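Local coordinates for uncharacterized ACR, COG1565 superfamily (Burkholderia thailandensis, PDB 4F3N), which is of unknown function but has an S-adenosylmethionine-dependent methyltransferase fold and may symmetrically methylate arginine side chains of proteins, at residues A[356-361]-A[411-416]; A[299-304]-A[338-343]; A[121-126]-A[156-161]. One frame throughout, in Å; residues are numbered along the deposited sequence.

How the interactions relate
Three contacts illustrate how a methyltransferase-like core is assembled from its sheet edge, the junction of two sheets and its helical layer. Interaction 1 finishes one border of the seven-stranded sheet, and interaction 2 joins the extension of that sheet's strand 293-298 to a smaller sheet. These two touch: Tyr360 OH packs 3.4 Å from Pro302 CD, and Tyr360 CE1 lies 3.8 Å from Phe343 CG. Interaction 3 stands apart, its nearest atoms about 9 Å from interaction 1 and about 10 Å from interaction 2. The S-adenosyl-L-homocysteine site, seen in a structure of this protein but empty in this model, is nearest interaction 2: the Tyr299 side chain lies about 4 Å from that of Thr113.

Interaction 1 of 3, residues A[356-361]-A[411-416]; sequences DLLGYT and AFSRGI
A classic beta bulge, in which Leu358 and Gly359 both face Ala411, shapes the antiparallel pairing of 356-361 with 411-414. Ahead of the bulge the register is regular: Asp356 and Ser413 form a hydrogen-bonded pair, with Asp356 N to Ser413 O and Ser413 N to Asp356 O both 2.9 Å. The extra residue sends two N-H groups to one acceptor. Leu358 N reaches Ala411 O at 2.9 Å, lying 37° out of its carbonyl plane, and Gly359 N makes a weaker bond of 3.3 Å to the same Ala411 O. Regular pairing resumes as Ala411 N donates to Gly359 O at 3.0 Å.

The bulge also turns Leu358 inward over its partner strand. With CG trans to the backbone N (chi1 -173°), Leu358 CD2 lies over the Ala411 methyl and Ser413 CB, while Leu358 CD1 meets Ile416 CG2 at 4.0 Å, the side chains crossing nearly at right angles. On the opposite face, Leu357 CD1 rests 4.0 Å from Phe412 CE1. At the strand end two waters add to the backbone bonds. One donates to Asp356 OD2 while receiving protons from Ser413 OG and Ile416 N; the second donates to the same oxygen and accepts from Gly415 N. The carboxylate is thus tied to the turn after the strand.

Strand 407-414 is the reversed strand lying between 293-298 and the edge strand 356-362, as in class I methyltransferases. Helix 343-352 packs on the Leu357 and Phe412 face; toward the other, Leu358 touches Ala293 and Leu420, and Ala411 touches Phe295.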
loop_
_atom_site.group_PDB
_atom_site.type_symbol
_atom_site.label_atom_id
_atom_site.label_comp_id
_atom_site.label_asym_id
_atom_site.label_seq_id
_atom_site.Cartn_x
_atom_site.Cartn_y
_atom_site.Cartn_z
ATOM N N ASP A 356 -7.738 -17.779 6.051
ATOM C CA ASP A 356 -8.998 -17.250 6.499
ATOM C C ASP A 356 -9.017 -15.743 6.379
ATOM O O ASP A 356 -7.982 -15.089 6.560
ATOM C CB ASP A 356 -9.179 -17.636 7.969
ATOM C CG ASP A 356 -9.135 -19.169 8.181
ATOM O OD1 ASP A 356 -9.750 -19.870 7.347
ATOM O OD2 ASP A 356 -8.446 -19.653 9.116
ATOM N N LEU A 357 -10.202 -15.183 6.140
ATOM C CA LEU A 357 -10.391 -13.741 6.266
ATOM C C LEU A 357 -10.656 -13.466 7.723
ATOM O O LEU A 357 -11.633 -13.922 8.275
ATOM C CB LEU A 357 -11.549 -13.246 5.436
ATOM C CG LEU A 357 -11.897 -11.756 5.523
ATOM C CD1 LEU A 357 -10.799 -10.956 4.859
ATOM C CD2 LEU A 357 -13.242 -11.504 4.836
ATOM N N LEU A 358 -9.753 -12.732 8.345
ATOM C CA LEU A 358 -9.830 -12.360 9.754
ATOM C C LEU A 358 -10.690 -11.121 9.961
ATOM O O LEU A 358 -11.384 -11.029 10.953
ATOM C CB LEU A 358 -8.404 -12.142 10.299
ATOM C CG LEU A 358 -8.279 -11.900 11.777
ATOM C CD1 LEU A 358 -8.852 -13.067 12.588
ATOM C CD2 LEU A 358 -6.802 -11.572 12.101
ATOM N N GLY A 359 -10.692 -10.182 9.012
ATOM C CA GLY A 359 -11.613 -9.061 9.041
ATOM C C GLY A 359 -11.389 -8.103 7.898
ATOM O O GLY A 359 -10.369 -8.191 7.220
ATOM N N TYR A 360 -12.329 -7.175 7.733
ATOM C CA TYR A 360 -12.298 -6.076 6.744
ATOM C C TYR A 360 -13.187 -4.949 7.277
ATOM O O TYR A 360 -14.371 -5.164 7.506
ATOM C CB TYR A 360 -12.757 -6.524 5.341
ATOM C CG TYR A 360 -12.998 -5.373 4.465
ATOM C CD1 TYR A 360 -11.939 -4.648 3.963
ATOM C CD2 TYR A 360 -14.268 -4.916 4.228
ATOM C CE1 TYR A 360 -12.149 -3.514 3.215
ATOM C CE2 TYR A 360 -14.484 -3.791 3.478
ATOM C CZ TYR A 360 -13.418 -3.094 2.971
ATOM O OH TYR A 360 -13.587 -1.947 2.248
ATOM N N THR A 361 -12.612 -3.775 7.507
ATOM C CA THR A 361 -13.393 -2.651 7.974
ATOM C C THR A 361 -12.660 -1.366 7.662
ATOM O O THR A 361 -11.558 -1.400 7.084
ATOM C CB THR A 361 -13.754 -2.787 9.472
ATOM O OG1 THR A 361 -14.797 -1.845 9.783
ATOM C CG2 THR A 361 -12.520 -2.572 10.334
ATOM N N ALA A 411 -7.430 -8.122 6.915
ATOM C CA ALA A 411 -6.517 -9.041 7.538
ATOM C C ALA A 411 -6.878 -10.480 7.202
ATOM O O ALA A 411 -8.053 -10.812 7.078
ATOM C CB ALA A 411 -6.511 -8.852 9.049
ATOM N N PHE A 412 -5.852 -11.297 7.057
ATOM C CA PHE A 412 -5.944 -12.727 6.812
ATOM C C PHE A 412 -5.233 -13.478 7.936
ATOM O O PHE A 412 -4.326 -12.950 8.609
ATOM C CB PHE A 412 -5.286 -13.057 5.464
ATOM C CG PHE A 412 -5.878 -12.328 4.299
ATOM C CD1 PHE A 412 -7.051 -12.777 3.737
ATOM C CD2 PHE A 412 -5.293 -11.159 3.799
ATOM C CE1 PHE A 412 -7.622 -12.095 2.670
ATOM C CE2 PHE A 412 -5.859 -10.486 2.737
ATOM C CZ PHE A 412 -7.000 -10.977 2.156
ATOM N N SER A 413 -5.580 -14.742 8.123
ATOM C CA SER A 413 -4.999 -15.494 9.202
ATOM C C SER A 413 -4.953 -16.984 8.925
ATOM O O SER A 413 -5.636 -17.497 8.048
ATOM C CB SER A 413 -5.724 -15.258 10.527
ATOM O OG SER A 413 -7.092 -15.634 10.437
ATOM N N ARG A 414 -4.067 -17.628 9.666
ATOM C CA ARG A 414 -4.035 -19.088 9.768
ATOM C C ARG A 414 -3.769 -19.418 11.215
ATOM O O ARG A 414 -2.877 -18.851 11.857
ATOM C CB ARG A 414 -2.949 -19.691 8.917
ATOM C CG ARG A 414 -3.136 -19.456 7.448
ATOM C CD ARG A 414 -2.161 -20.339 6.705
ATOM N NE ARG A 414 -2.093 -20.053 5.280
ATOM C CZ ARG A 414 -2.655 -20.795 4.337
ATOM N NH1 ARG A 414 -3.412 -21.857 4.640
ATOM N NH2 ARG A 414 -2.473 -20.459 3.062
ATOM N N GLY A 415 -4.572 -20.323 11.759
ATOM C CA GLY A 415 -4.387 -20.713 13.124
ATOM C C GLY A 415 -4.917 -19.762 14.144
ATOM O O GLY A 415 -4.516 -19.859 15.300
ATOM N N ILE A 416 -5.803 -18.851 13.739
ATOM C CA ILE A 416 -6.506 -17.980 14.650
ATOM C C ILE A 416 -7.991 -18.366 14.599
ATOM O O ILE A 416 -8.608 -18.350 13.538
ATOM C CB ILE A 416 -6.288 -16.481 14.321
ATOM C CG1 ILE A 416 -4.799 -16.114 14.514
ATOM C CG2 ILE A 416 -7.143 -15.610 15.202
ATOM C CD1 ILE A 416 -4.485 -14.645 14.288
HETATM O O HOH W 1 -7.187 -18.178 11.158
HETATM O O HOH W 2 -6.314 -21.667 9.793
#

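Interaction 2 of 3, residues A[299-304]-A[338-343]; sequences YGFPSH and TAHVEF
Placed between its backbone N and carbonyl carbon (chi1 45°), the ring of Tyr299 swings toward His340, whose imidazole, beside its own backbone N (chi1 -74°), turns a face to receive it. The result is a T-shaped stack with planes at 69°: Tyr299 CD2 stands over the imidazole toward its rim, 3.4 Å from His340 ND1. Phe301 completes the aromatic cluster, its ring nearly parallel to the imidazole but slid aside, with Phe301 CE2 3.6 Å from His340 CD2.

Here the chain turns from strand 293-298 into the small sheet, and the Tyr299 side chain lies about 4 Å from that of Thr113, seen binding S-adenosyl-L-homocysteine in a structure of this protein, though no ligand is bound in this model. Alongside the rings runs a short parallel pairing. Val341 N donates to Tyr299 O at 2.8 Å, Val341 O accepts from Phe301 N at 3.0 Å, and Phe343 N returns to Phe301 O at 2.9 Å. Gly300 lets the strands close in, its CA only 3.1 Å from Val341 O.

Tyr299 OH comes 3.2 Å from Thr338 OG1, a long, weak pairing whose proton is not settled, since Met317 O is also within reach. Glu342, bent at its second torsion, lays its carboxylate beside Ser303 CB and N-caps helix 343-352 through Ala345 N. The contact couples aromatic packing with satisfied backbone groups, and the helix start would tend to stabilise negative charge on Glu342.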
loop_
_atom_site.group_PDB
_atom_site.type_symbol
_atom_site.label_atom_id
_atom_site.label_comp_id
_atom_site.label_asym_id
_atom_site.label_seq_id
_atom_site.Cartn_x
_atom_site.Cartn_y
_atom_site.Cartn_z
ATOM N N TYR A 299 -5.760 2.771 1.278
ATOM C CA TYR A 299 -6.938 3.428 0.727
ATOM C C TYR A 299 -7.518 2.666 -0.452
ATOM O O TYR A 299 -6.802 2.127 -1.321
ATOM C CB TYR A 299 -6.610 4.869 0.380
ATOM C CG TYR A 299 -5.291 5.097 -0.364
ATOM C CD1 TYR A 299 -4.096 5.369 0.334
ATOM C CD2 TYR A 299 -5.235 5.052 -1.744
ATOM C CE1 TYR A 299 -2.908 5.618 -0.334
ATOM C CE2 TYR A 299 -4.020 5.275 -2.426
ATOM C CZ TYR A 299 -2.877 5.563 -1.713
ATOM O OH TYR A 299 -1.684 5.782 -2.370
ATOM N N GLY A 300 -8.820 2.547 -0.445
ATOM C CA GLY A 300 -9.537 1.813 -1.479
ATOM C C GLY A 300 -10.913 1.343 -1.069
ATOM O O GLY A 300 -11.476 1.863 -0.097
ATOM N N PHE A 301 -11.487 0.415 -1.839
ATOM C CA PHE A 301 -12.904 0.094 -1.706
ATOM C C PHE A 301 -13.131 -1.316 -2.200
ATOM O O PHE A 301 -12.333 -1.852 -2.972
ATOM C CB PHE A 301 -13.825 1.027 -2.574
ATOM C CG PHE A 301 -13.389 2.474 -2.674
ATOM C CD1 PHE A 301 -13.816 3.393 -1.744
ATOM C CD2 PHE A 301 -12.634 2.929 -3.754
ATOM C CE1 PHE A 301 -13.420 4.715 -1.813
ATOM C CE2 PHE A 301 -12.217 4.260 -3.833
ATOM C CZ PHE A 301 -12.631 5.158 -2.864
ATOM N N PRO A 302 -14.219 -1.938 -1.785
ATOM C CA PRO A 302 -14.633 -3.174 -2.435
ATOM C C PRO A 302 -15.036 -2.929 -3.888
ATOM O O PRO A 302 -15.197 -1.802 -4.304
ATOM C CB PRO A 302 -15.850 -3.596 -1.645
ATOM C CG PRO A 302 -15.816 -2.755 -0.378
ATOM C CD PRO A 302 -15.170 -1.484 -0.764
ATOM N N SER A 303 -15.214 -4.001 -4.621
ATOM C CA SER A 303 -15.275 -3.905 -6.079
ATOM C C SER A 303 -16.461 -3.067 -6.569
ATOM O O SER A 303 -16.297 -2.284 -7.511
ATOM C CB SER A 303 -15.293 -5.282 -6.735
ATOM O OG SER A 303 -16.363 -6.073 -6.232
ATOM N N HIS A 304 -17.642 -3.231 -5.946
ATOM C CA HIS A 304 -18.866 -2.506 -6.367
ATOM C C HIS A 304 -18.670 -1.014 -6.352
ATOM O O HIS A 304 -19.103 -0.281 -7.266
ATOM C CB HIS A 304 -20.029 -2.884 -5.445
ATOM N N THR A 338 0.287 6.210 -7.653
ATOM C CA THR A 338 -0.415 5.218 -6.838
ATOM C C THR A 338 -1.788 4.980 -7.431
ATOM O O THR A 338 -2.284 5.750 -8.209
ATOM C CB THR A 338 -0.619 5.672 -5.355
ATOM O OG1 THR A 338 -1.399 6.872 -5.322
ATOM C CG2 THR A 338 0.705 5.915 -4.662
ATOM N N ALA A 339 -2.399 3.884 -7.045
ATOM C CA ALA A 339 -3.787 3.640 -7.358
ATOM C C ALA A 339 -4.420 3.185 -6.066
ATOM O O ALA A 339 -3.748 2.631 -5.232
ATOM C CB ALA A 339 -3.924 2.535 -8.377
ATOM N N HIS A 340 -5.709 3.390 -5.905
ATOM C CA HIS A 340 -6.407 2.842 -4.733
ATOM C C HIS A 340 -6.468 1.342 -4.831
ATOM O O HIS A 340 -6.250 0.761 -5.898
ATOM C CB HIS A 340 -7.805 3.400 -4.675
ATOM C CG HIS A 340 -7.892 4.837 -4.238
ATOM N ND1 HIS A 340 -6.986 5.816 -4.614
ATOM C CD2 HIS A 340 -8.834 5.465 -3.445
ATOM C CE1 HIS A 340 -7.343 6.981 -4.047
ATOM N NE2 HIS A 340 -8.477 6.778 -3.346
ATOM N N VAL A 341 -6.729 0.678 -3.717
ATOM C CA VAL A 341 -6.784 -0.737 -3.666
ATOM C C VAL A 341 -8.202 -1.240 -3.850
ATOM O O VAL A 341 -9.164 -0.672 -3.297
ATOM C CB VAL A 341 -6.200 -1.204 -2.304
ATOM C CG1 VAL A 341 -6.390 -2.691 -2.094
ATOM C CG2 VAL A 341 -4.750 -0.782 -2.216
ATOM N N GLU A 342 -8.338 -2.328 -4.602
ATOM C CA GLU A 342 -9.646 -2.942 -4.846
ATOM C C GLU A 342 -9.737 -4.154 -3.941
ATOM O O GLU A 342 -9.130 -5.203 -4.199
ATOM C CB GLU A 342 -9.801 -3.243 -6.339
ATOM C CG GLU A 342 -11.228 -3.561 -6.742
ATOM C CD GLU A 342 -11.564 -4.994 -6.506
ATOM O OE1 GLU A 342 -11.302 -5.793 -7.416
ATOM O OE2 GLU A 342 -12.074 -5.321 -5.426
ATOM N N PHE A 343 -10.429 -3.980 -2.807
ATOM C CA PHE A 343 -10.340 -4.944 -1.707
ATOM C C PHE A 343 -11.038 -6.277 -1.935
ATOM O O PHE A 343 -10.691 -7.253 -1.259
ATOM C CB PHE A 343 -10.777 -4.309 -0.377
ATOM C CG PHE A 343 -9.734 -3.437 0.230
ATOM C CD1 PHE A 343 -8.690 -3.987 0.936
ATOM C CD2 PHE A 343 -9.770 -2.079 0.078
ATOM C CE1 PHE A 343 -7.716 -3.191 1.479
ATOM C CE2 PHE A 343 -8.832 -1.252 0.633
ATOM C CZ PHE A 343 -7.769 -1.819 1.353
#

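Interaction 3 of 3, residues A[121-126]-A[156-161]; sequences FAQTLA and LTALAA
Ala126 and Ala158 meet methyl to methyl, CB to CB at 3.6 Å, where helix 118-136 and helix 150-161 of the Rossmann-like methyltransferase fold pack together. The segments 121-126 and 156-161 cross at -46° with axes 8.3 Å apart at their closest, a short separation that the small alanine side chains permit. The contact is van der Waals packing, with no hydrogen bond between the segments.

The methyl of Ala158 settles against the backbone of the opposing helix as well as its side chains, its CB lying 3.8 Å from Gln123 CA and also near Ala122 O. Gln123 runs its side chain along the margin of this meeting: CG stands beside the backbone N (chi1 -72°) and the next bond is extended, so the chain leads outward with only its CG skirting Ala158 CB. A third helix, 372-376, touches Gln123 through Val375.

Leu159 completes the interface by laying one branch against Ala126. Its CG lies trans to the carbonyl carbon (chi1 -74°), and from there one branch is directed back toward the neighbouring helix. That branch, Leu159 CD2, sits 4.1 Å from Ala126 CB and 3.5 Å from the carbonyl oxygen of Ala126.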
loop_
_atom_site.group_PDB
_atom_site.type_symbol
_atom_site.label_atom_id
_atom_site.label_comp_id
_atom_site.label_asym_id
_atom_site.label_seq_id
_atom_site.Cartn_x
_atom_site.Cartn_y
_atom_site.Cartn_z
ATOM N N PHE A 121 -0.671 5.882 15.746
ATOM C CA PHE A 121 -1.083 4.794 14.880
ATOM C C PHE A 121 -0.460 3.479 15.308
ATOM O O PHE A 121 -1.175 2.485 15.538
ATOM C CB PHE A 121 -0.798 5.113 13.408
ATOM C CG PHE A 121 -1.200 4.015 12.483
ATOM C CD1 PHE A 121 -2.497 3.938 11.989
ATOM C CD2 PHE A 121 -0.270 3.070 12.069
ATOM C CE1 PHE A 121 -2.877 2.923 11.123
ATOM C CE2 PHE A 121 -0.625 2.029 11.204
ATOM C CZ PHE A 121 -1.932 1.957 10.715
ATOM N N ALA A 122 0.863 3.475 15.489
ATOM C CA ALA A 122 1.555 2.252 15.887
ATOM C C ALA A 122 1.131 1.780 17.290
ATOM O O ALA A 122 0.996 0.577 17.545
ATOM C CB ALA A 122 3.067 2.477 15.844
ATOM N N GLN A 123 0.963 2.716 18.223
ATOM C CA GLN A 123 0.507 2.361 19.555
ATOM C C GLN A 123 -0.825 1.609 19.525
ATOM O O GLN A 123 -1.040 0.684 20.274
ATOM C CB GLN A 123 0.355 3.594 20.428
ATOM C CG GLN A 123 1.657 4.229 20.853
ATOM C CD GLN A 123 1.349 5.357 21.821
ATOM O OE1 GLN A 123 0.806 6.393 21.435
ATOM N NE2 GLN A 123 1.566 5.100 23.099
ATOM N N THR A 124 -1.724 2.061 18.664
ATOM C CA THR A 124 -3.016 1.443 18.541
ATOM C C THR A 124 -2.931 0.132 17.810
ATOM O O THR A 124 -3.532 -0.841 18.247
ATOM C CB THR A 124 -4.003 2.396 17.838
ATOM O OG1 THR A 124 -4.023 3.631 18.571
ATOM C CG2 THR A 124 -5.442 1.769 17.791
ATOM N N LEU A 125 -2.216 0.103 16.686
ATOM C CA LEU A 125 -2.059 -1.153 15.902
ATOM C C LEU A 125 -1.438 -2.275 16.731
ATOM O O LEU A 125 -1.710 -3.427 16.496
ATOM C CB LEU A 125 -1.216 -0.903 14.653
ATOM C CG LEU A 125 -0.876 -2.037 13.701
ATOM C CD1 LEU A 125 -2.165 -2.624 13.133
ATOM C CD2 LEU A 125 0.066 -1.511 12.578
ATOM N N ALA A 126 -0.552 -1.904 17.665
ATOM C CA ALA A 126 0.113 -2.864 18.545
ATOM C C ALA A 126 -0.887 -3.763 19.261
ATOM O O ALA A 126 -0.619 -4.942 19.543
ATOM C CB ALA A 126 1.067 -2.140 19.531
ATOM N N LEU A 156 7.461 -1.710 17.369
ATOM C CA LEU A 156 8.414 -2.406 18.235
ATOM C C LEU A 156 8.317 -1.874 19.665
ATOM O O LEU A 156 8.221 -2.635 20.654
ATOM C CB LEU A 156 9.848 -2.189 17.724
ATOM C CG LEU A 156 10.446 -3.244 16.853
ATOM C CD1 LEU A 156 11.828 -2.800 16.402
ATOM C CD2 LEU A 156 10.546 -4.563 17.656
ATOM N N THR A 157 8.377 -0.551 19.780
ATOM C CA THR A 157 8.322 0.099 21.073
ATOM C C THR A 157 6.993 -0.156 21.805
ATOM O O THR A 157 6.932 -0.521 23.019
ATOM C CB THR A 157 8.576 1.618 20.909
ATOM O OG1 THR A 157 9.910 1.793 20.423
ATOM C CG2 THR A 157 8.513 2.336 22.247
ATOM N N ALA A 158 5.918 -0.064 21.055
ATOM C CA ALA A 158 4.601 -0.216 21.659
ATOM C C ALA A 158 4.366 -1.656 22.085
ATOM O O ALA A 158 3.787 -1.892 23.171
ATOM C CB ALA A 158 3.498 0.272 20.725
ATOM N N LEU A 159 4.734 -2.618 21.244
ATOM C CA LEU A 159 4.590 -4.007 21.634
ATOM C C LEU A 159 5.388 -4.332 22.915
ATOM O O LEU A 159 4.883 -4.980 23.838
ATOM C CB LEU A 159 4.986 -4.964 20.522
ATOM C CG LEU A 159 4.003 -5.108 19.358
ATOM C CD1 LEU A 159 4.743 -5.734 18.139
ATOM C CD2 LEU A 159 2.729 -5.868 19.754
ATOM N N ALA A 160 6.632 -3.892 22.935
ATOM C CA ALA A 160 7.493 -4.113 24.126
ATOM C C ALA A 160 6.882 -3.487 25.358
ATOM O O ALA A 160 6.893 -4.089 26.451
ATOM C CB ALA A 160 8.876 -3.558 23.877
ATOM N N ALA A 161 6.344 -2.282 25.212
ATOM C CA ALA A 161 5.702 -1.578 26.354
ATOM C C ALA A 161 4.498 -2.335 26.920
ATOM O O ALA A 161 4.196 -2.208 28.104
ATOM C CB ALA A 161 5.312 -0.131 25.962
#